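PDB 4W4T: MxaA from Stigmatella aurantiaca, which ends a myxalamid polyketide/non-ribosomal peptide assembly line with its terminal reductase domain, which binds NADPH and reductively releases the finished chain, probably from a phosphopantetheine arm. Local coordinates for residues 295-300 with 386-391; 308-313 with 382-387. One frame throughout, in Å; residues are numbered along the deposited sequence.

How the contacts relate
From the N terminus, the chain lays down most of the Rossmann-type sheet, then runs through helix 287-298, whose last turn supplies one side of contact 1, and returns to the sheet as strand 307-310, which supplies one side of contact 2. Both partners draw on helix 382-388, reached after helices 318-328, 337-348 and 352-362, contact 1 also on the turn that follows it. Contact 2 closes the shorter loop, 68 residues between its segments, and this loop lies within the 85-residue one of contact 1; the two share Lys386 and Ala387. Their centres are 10 Å apart, and Leu297 CD1 meets Tyr308 CG at 3.8 Å, so helix 287-298, strand 307-310 and helix 382-388 form one cluster.

Contact 1 of 2, residues 295-300 with 386-391; sequences VDLSMR and KALGGT
Asp296 meets Leu388 and Thr391, its CB 3.7 Å from Leu388 CD2. Its carboxylate reaches Thr391 from the opposite direction: OD2 stops 3.7 Å from Thr391 CB. The carboxylate's polar partners lie outside the two segments: Arg78 in a salt bridge with OD1, Thr393 in a hydrogen bond with OD2. Thr391 OG1 meanwhile turns back to Leu388 O, a 2.6 Å bond in the carbonyl plane on a lone pair; Thr391 N also donates to that oxygen, so two bonds grip it and brace the type I turn from Leu388 to Thr391.

Leu297 follows, its CG anti to the carbonyl carbon (chi1 -70°), which lets the branch tip bend over to helix 382-388. CD2 lands 3.6 Å from Ala387 CB, while CG lies 4.1 Å from Leu388 CD2, the two leucines crossing at about a right angle. Arg300, past the helix end, spreads its guanidinium over the Ala387 carbonyl: the oxygen sits 3.2 Å above the plane, displaced from the centre of the group toward its margin. NH1 is 3.4 Å from that Ala387 O but at a poor angle, so this is a face contact and not a hydrogen bond. Arg300 NE also lies 3.8 Å from Ala387 CB. With an alanine here, Ala387 O would probably lose the flat group lying over it, and Ala387 CB the neighbouring NE.

Behind this interface, helix 66-78 packs on Val295, and Leu297 also touches Tyr308 and Leu310 of strand 307-310, so the end of helix 287-298 is wedged between that helix, the strand and helix 382-388.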
ATOM      1  N   VAL A 295      19.654 -27.919  -4.492  1.00 14.34           N
ATOM      2  CA  VAL A 295      20.346 -28.698  -5.515  1.00 16.92           C
ATOM      3  C   VAL A 295      20.814 -30.029  -4.931  1.00 18.65           C
ATOM      4  O   VAL A 295      20.595 -31.066  -5.537  1.00 19.35           O
ATOM      5  CB  VAL A 295      21.530 -27.922  -6.124  1.00 18.14           C
ATOM      6  CG1 VAL A 295      22.354 -28.828  -7.056  1.00 21.26           C
ATOM      7  CG2 VAL A 295      21.023 -26.709  -6.887  1.00 17.57           C
ATOM      8  N   ASP A 296      21.396 -30.028  -3.754  1.00 19.04           N
ATOM      9  CA  ASP A 296      21.820 -31.242  -3.103  1.00 18.81           C
ATOM     10  C   ASP A 296      20.691 -32.223  -2.933  1.00 18.55           C
ATOM     11  O   ASP A 296      20.812 -33.328  -3.285  1.00 19.96           O
ATOM     12  CB  ASP A 296      22.467 -30.941  -1.748  1.00 17.75           C
ATOM     13  CG  ASP A 296      23.908 -30.520  -1.874  1.00 26.20           C
ATOM     14  OD1 ASP A 296      24.508 -30.673  -2.908  1.00 32.57           O
ATOM     15  OD2 ASP A 296      24.480 -30.081  -0.919  1.00 29.07           O
ATOM     16  N   LEU A 297      19.581 -31.775  -2.389  1.00 16.92           N
ATOM     17  CA  LEU A 297      18.445 -32.659  -2.128  1.00 16.60           C
ATOM     18  C   LEU A 297      17.836 -33.162  -3.433  1.00 17.38           C
ATOM     19  O   LEU A 297      17.379 -34.301  -3.509  1.00 18.38           O
ATOM     20  CB  LEU A 297      17.377 -31.950  -1.304  1.00 15.91           C
ATOM     21  CG  LEU A 297      17.781 -31.668   0.150  1.00 16.71           C
ATOM     22  CD1 LEU A 297      16.882 -30.577   0.732  1.00 16.05           C
ATOM     23  CD2 LEU A 297      17.687 -32.950   0.981  1.00 19.74           C
ATOM     24  N   SER A 298      17.843 -32.312  -4.453  1.00 15.54           N
ATOM     25  CA  SER A 298      17.231 -32.685  -5.732  1.00 15.79           C
ATOM     26  C   SER A 298      17.981 -33.839  -6.379  1.00 19.98           C
ATOM     27  O   SER A 298      17.458 -34.505  -7.274  1.00 21.98           O
ATOM     28  CB  SER A 298      17.197 -31.496  -6.689  1.00 17.20           C
ATOM     29  OG  SER A 298      18.493 -31.183  -7.176  1.00 19.68           O
HETATM   30  N   MSE A 299      19.210 -34.073  -5.936  1.00 20.68           N
HETATM   31  CA  MSE A 299      20.037 -35.057  -6.609  1.00 23.78           C
HETATM   32  C   MSE A 299      20.109 -36.374  -5.868  1.00 25.62           C
HETATM   33  O   MSE A 299      20.828 -37.287  -6.281  1.00 28.85           O
HETATM   34  CB  MSE A 299      21.418 -34.481  -6.844  1.00 24.61           C
HETATM   35  CG  MSE A 299      21.307 -33.265  -7.724  1.00 33.71           C
HETATM   36 SE   MSE A 299      22.896 -32.948  -8.746  1.00 70.86          SE
HETATM   37  CE  MSE A 299      24.079 -32.665  -7.236  1.00 35.12           C
ATOM     38  N   ARG A 300      19.326 -36.482  -4.804  1.00 22.55           N
ATOM     39  CA  ARG A 300      19.212 -37.716  -4.050  1.00 24.84           C
ATOM     40  C   ARG A 300      17.907 -38.396  -4.424  1.00 26.00           C
ATOM     41  O   ARG A 300      16.842 -37.795  -4.300  1.00 24.22           O
ATOM     42  CB  ARG A 300      19.269 -37.441  -2.546  1.00 24.42           C
ATOM     43  CG  ARG A 300      20.567 -36.779  -2.079  1.00 23.57           C
ATOM     44  CD  ARG A 300      20.462 -36.336  -0.625  1.00 24.05           C
ATOM     45  NE  ARG A 300      19.905 -37.386   0.227  1.00 25.24           N
ATOM     46  CZ  ARG A 300      20.636 -38.336   0.794  1.00 28.29           C
ATOM     47  NH1 ARG A 300      21.949 -38.357   0.599  1.00 28.02           N
ATOM     48  NH2 ARG A 300      20.060 -39.256   1.553  1.00 30.45           N
ATOM     49  N   LYS A 386      19.750 -34.770   8.259  1.00 20.21           N
ATOM     50  CA  LYS A 386      20.202 -36.123   7.912  1.00 22.72           C
ATOM     51  C   LYS A 386      20.566 -36.257   6.441  1.00 22.51           C
ATOM     52  O   LYS A 386      21.644 -36.760   6.105  1.00 18.66           O
ATOM     53  CB  LYS A 386      19.145 -37.173   8.264  1.00 26.93           C
ATOM     54  CG  LYS A 386      18.652 -37.111   9.692  1.00 33.23           C
ATOM     55  CD  LYS A 386      17.864 -38.365  10.090  1.00 42.13           C
ATOM     56  CE  LYS A 386      17.127 -38.152  11.415  1.00 49.37           C
ATOM     57  NZ  LYS A 386      15.662 -37.938  11.219  1.00 51.55           N
ATOM     58  N   ALA A 387      19.689 -35.792   5.556  1.00 18.57           N
ATOM     59  CA  ALA A 387      19.913 -35.987   4.134  1.00 19.39           C
ATOM     60  C   ALA A 387      21.175 -35.254   3.658  1.00 20.42           C
ATOM     61  O   ALA A 387      21.803 -35.661   2.681  1.00 21.09           O
ATOM     62  CB  ALA A 387      18.682 -35.533   3.325  1.00 21.74           C
ATOM     63  N   LEU A 388      21.546 -34.178   4.353  1.00 17.40           N
ATOM     64  CA  LEU A 388      22.694 -33.380   3.941  1.00 17.36           C
ATOM     65  C   LEU A 388      23.997 -33.743   4.680  1.00 17.68           C
ATOM     66  O   LEU A 388      25.032 -33.157   4.408  1.00 18.95           O
ATOM     67  CB  LEU A 388      22.411 -31.895   4.146  1.00 18.47           C
ATOM     68  CG  LEU A 388      21.293 -31.311   3.268  1.00 16.50           C
ATOM     69  CD1 LEU A 388      21.217 -29.815   3.481  1.00 17.66           C
ATOM     70  CD2 LEU A 388      21.521 -31.642   1.803  1.00 19.24           C
ATOM     71  N   GLY A 389      23.933 -34.692   5.603  1.00 18.57           N
ATOM     72  CA  GLY A 389      25.052 -34.944   6.513  1.00 20.80           C
ATOM     73  C   GLY A 389      26.350 -35.369   5.838  1.00 22.40           C
ATOM     74  O   GLY A 389      27.446 -35.101   6.348  1.00 20.71           O
ATOM     75  N   GLY A 390      26.233 -36.033   4.691  1.00 21.32           N
ATOM     76  CA  GLY A 390      27.396 -36.466   3.936  1.00 19.76           C
ATOM     77  C   GLY A 390      27.811 -35.440   2.901  1.00 21.85           C
ATOM     78  O   GLY A 390      28.752 -35.663   2.138  1.00 21.93           O
ATOM     79  N   THR A 391      27.093 -34.316   2.856  1.00 20.22           N
ATOM     80  CA  THR A 391      27.436 -33.209   1.962  1.00 20.67           C
ATOM     81  C   THR A 391      28.181 -32.116   2.722  1.00 18.95           C
ATOM     82  O   THR A 391      28.272 -32.158   3.945  1.00 20.45           O
ATOM     83  CB  THR A 391      26.187 -32.548   1.327  1.00 21.30           C
ATOM     84  OG1 THR A 391      25.551 -31.714   2.309  1.00 18.18           O
ATOM     85  CG2 THR A 391      25.196 -33.594   0.810  1.00 19.24           C
TER

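Contact 2 of 2, residues 308-313 with 382-387; sequences YHLVNP and GDTLKA
Thr384 makes the tight part of this contact, pressing its hydroxyl against the strand: OG1 is 3.2 Å from Tyr308 CB and 3.4 Å from His309 O. With OG1 anti to the carbonyl carbon (chi1 -58°), CG2 is anti to the backbone N and meets Leu310 CD2 at 3.9 Å, the two side chains crossing nearly perpendicularly. The hydroxyl is hydrogen-bonded to Glu204, whose OE2 also accepts from His309 N and whose OE1 accepts from Asp383 N, so one carboxylate ties strand and helix together. The Tyr308 ring presents its edge to the helix backbone, CE1 lying 3.8 Å from Asp383 O. Ala387 CB approaches Tyr308 CE1 to 4.1 Å.

The other side is looser: exposed Pro313 CG and Leu385 CD1 are 4.8 Å apart, and exposed Lys386 NZ makes a long, weak ion pair with Asp383 OD1.

The axes pass 7.1 Å apart at 88°, so the helix lies almost square across a strand whose backbone bonds to strand 239-248 extend the parallel sheet. This is helix-on-sheet packing in a Rossmann-fold reductase of the short-chain dehydrogenase type, with the Leu310 side chain about 7 Å from that of Leu67, an NADPH-binding residue, though none is bound to this chain.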
ATOM      1  N   TYR A 308      11.192 -31.063   2.622  1.00 16.84           N
ATOM      2  CA  TYR A 308      12.290 -30.565   3.446  1.00 15.31           C
ATOM      3  C   TYR A 308      12.093 -29.112   3.840  1.00 16.72           C
ATOM      4  O   TYR A 308      11.657 -28.281   3.043  1.00 15.55           O
ATOM      5  CB  TYR A 308      13.627 -30.736   2.719  1.00 16.69           C
ATOM      6  CG  TYR A 308      13.893 -32.184   2.381  1.00 19.76           C
ATOM      7  CD1 TYR A 308      14.485 -33.033   3.308  1.00 18.69           C
ATOM      8  CD2 TYR A 308      13.503 -32.711   1.154  1.00 18.37           C
ATOM      9  CE1 TYR A 308      14.714 -34.373   3.016  1.00 18.60           C
ATOM     10  CE2 TYR A 308      13.726 -34.047   0.850  1.00 20.80           C
ATOM     11  CZ  TYR A 308      14.328 -34.873   1.780  1.00 19.84           C
ATOM     12  OH  TYR A 308      14.544 -36.202   1.481  1.00 20.54           O
ATOM     13  N   HIS A 309      12.409 -28.822   5.095  1.00 14.76           N
ATOM     14  CA  HIS A 309      12.342 -27.464   5.601  1.00 14.64           C
ATOM     15  C   HIS A 309      13.710 -26.836   5.522  1.00 15.58           C
ATOM     16  O   HIS A 309      14.619 -27.199   6.277  1.00 15.50           O
ATOM     17  CB  HIS A 309      11.817 -27.454   7.030  1.00 13.78           C
ATOM     18  CG  HIS A 309      10.356 -27.753   7.131  1.00 15.19           C
ATOM     19  ND1 HIS A 309       9.742 -28.102   8.316  1.00 16.58           N
ATOM     20  CD2 HIS A 309       9.381 -27.758   6.188  1.00 16.01           C
ATOM     21  CE1 HIS A 309       8.454 -28.299   8.101  1.00 16.91           C
ATOM     22  NE2 HIS A 309       8.208 -28.090   6.818  1.00 15.99           N
ATOM     23  N   LEU A 310      13.873 -25.905   4.589  1.00 13.88           N
ATOM     24  CA  LEU A 310      15.163 -25.261   4.414  1.00 14.78           C
ATOM     25  C   LEU A 310      15.188 -24.000   5.258  1.00 15.76           C
ATOM     26  O   LEU A 310      15.053 -22.885   4.757  1.00 14.64           O
ATOM     27  CB  LEU A 310      15.431 -24.964   2.938  1.00 12.21           C
ATOM     28  CG  LEU A 310      15.287 -26.206   2.055  1.00 15.75           C
ATOM     29  CD1 LEU A 310      15.710 -25.902   0.608  1.00 13.81           C
ATOM     30  CD2 LEU A 310      16.092 -27.366   2.628  1.00 18.07           C
ATOM     31  N   VAL A 311      15.338 -24.222   6.558  1.00 14.97           N
ATOM     32  CA  VAL A 311      15.344 -23.177   7.565  1.00 14.59           C
ATOM     33  C   VAL A 311      16.630 -23.272   8.364  1.00 15.35           C
ATOM     34  O   VAL A 311      17.278 -24.315   8.394  1.00 16.35           O
ATOM     35  CB  VAL A 311      14.142 -23.301   8.517  1.00 17.75           C
ATOM     36  CG1 VAL A 311      12.815 -23.236   7.723  1.00 18.00           C
ATOM     37  CG2 VAL A 311      14.227 -24.613   9.295  1.00 16.71           C
ATOM     38  N   ASN A 312      16.994 -22.180   9.015  1.00 16.43           N
ATOM     39  CA  ASN A 312      18.127 -22.198   9.921  1.00 16.90           C
ATOM     40  C   ASN A 312      17.778 -23.062  11.130  1.00 18.84           C
ATOM     41  O   ASN A 312      16.801 -22.786  11.829  1.00 17.75           O
ATOM     42  CB  ASN A 312      18.495 -20.776  10.341  1.00 17.63           C
ATOM     43  CG  ASN A 312      19.932 -20.666  10.827  1.00 19.12           C
ATOM     44  OD1 ASN A 312      20.453 -21.589  11.447  1.00 20.75           O
ATOM     45  ND2 ASN A 312      20.578 -19.550  10.527  1.00 18.19           N
ATOM     46  N   PRO A 313      18.569 -24.121  11.377  1.00 18.21           N
ATOM     47  CA  PRO A 313      18.357 -24.970  12.556  1.00 18.90           C
ATOM     48  C   PRO A 313      18.489 -24.196  13.872  1.00 21.58           C
ATOM     49  O   PRO A 313      17.928 -24.613  14.887  1.00 22.90           O
ATOM     50  CB  PRO A 313      19.470 -26.026  12.437  1.00 22.57           C
ATOM     51  CG  PRO A 313      19.886 -25.987  11.006  1.00 23.44           C
ATOM     52  CD  PRO A 313      19.731 -24.562  10.587  1.00 19.88           C
ATOM     53  N   GLY A 382      15.010 -31.827  10.851  1.00 21.30           N
ATOM     54  CA  GLY A 382      15.778 -33.030  11.116  1.00 21.41           C
ATOM     55  C   GLY A 382      15.979 -33.905   9.889  1.00 24.52           C
ATOM     56  O   GLY A 382      17.047 -34.496   9.732  1.00 22.00           O
ATOM     57  N   ASP A 383      14.969 -33.990   9.019  1.00 20.43           N
ATOM     58  CA  ASP A 383      15.100 -34.778   7.786  1.00 21.46           C
ATOM     59  C   ASP A 383      16.074 -34.136   6.803  1.00 20.12           C
ATOM     60  O   ASP A 383      16.820 -34.828   6.104  1.00 18.21           O
ATOM     61  CB  ASP A 383      13.738 -34.980   7.122  1.00 21.99           C
ATOM     62  CG  ASP A 383      12.803 -35.811   7.969  1.00 24.67           C
ATOM     63  OD1 ASP A 383      13.291 -36.440   8.932  1.00 26.45           O
ATOM     64  OD2 ASP A 383      11.590 -35.846   7.680  1.00 20.37           O
ATOM     65  N   THR A 384      16.079 -32.811   6.748  1.00 17.77           N
ATOM     66  CA  THR A 384      17.060 -32.110   5.937  1.00 17.12           C
ATOM     67  C   THR A 384      18.475 -32.338   6.476  1.00 19.48           C
ATOM     68  O   THR A 384      19.400 -32.622   5.723  1.00 17.67           O
ATOM     69  CB  THR A 384      16.780 -30.614   5.895  1.00 17.70           C
ATOM     70  OG1 THR A 384      15.453 -30.397   5.381  1.00 17.03           O
ATOM     71  CG2 THR A 384      17.803 -29.920   5.010  1.00 15.56           C
ATOM     72  N   LEU A 385      18.632 -32.197   7.789  1.00 18.43           N
ATOM     73  CA  LEU A 385      19.949 -32.346   8.406  1.00 20.73           C
ATOM     74  C   LEU A 385      20.549 -33.723   8.087  1.00 20.99           C
ATOM     75  O   LEU A 385      21.711 -33.822   7.663  1.00 20.53           O
ATOM     76  CB  LEU A 385      19.849 -32.130   9.914  1.00 22.40           C
ATOM     77  CG  LEU A 385      21.165 -31.851  10.640  1.00 29.53           C
ATOM     78  CD1 LEU A 385      21.631 -30.398  10.428  1.00 31.12           C
ATOM     79  CD2 LEU A 385      21.035 -32.180  12.136  1.00 29.65           C
ATOM     80  N   LYS A 386      19.750 -34.770   8.259  1.00 20.21           N
ATOM     81  CA  LYS A 386      20.202 -36.123   7.912  1.00 22.72           C
ATOM     82  C   LYS A 386      20.566 -36.257   6.441  1.00 22.51           C
ATOM     83  O   LYS A 386      21.644 -36.760   6.105  1.00 18.66           O
ATOM     84  CB  LYS A 386      19.145 -37.173   8.264  1.00 26.93           C
ATOM     85  CG  LYS A 386      18.652 -37.111   9.692  1.00 33.23           C
ATOM     86  CD  LYS A 386      17.864 -38.365  10.090  1.00 42.13           C
ATOM     87  CE  LYS A 386      17.127 -38.152  11.415  1.00 49.37           C
ATOM     88  NZ  LYS A 386      15.662 -37.938  11.219  1.00 51.55           N
ATOM     89  N   ALA A 387      19.689 -35.792   5.556  1.00 18.57           N
ATOM     90  CA  ALA A 387      19.913 -35.987   4.134  1.00 19.39           C
ATOM     91  C   ALA A 387      21.175 -35.254   3.658  1.00 20.42           C
ATOM     92  O   ALA A 387      21.803 -35.661   2.681  1.00 21.09           O
ATOM     93  CB  ALA A 387      18.682 -35.533   3.325  1.00 21.74           C
TER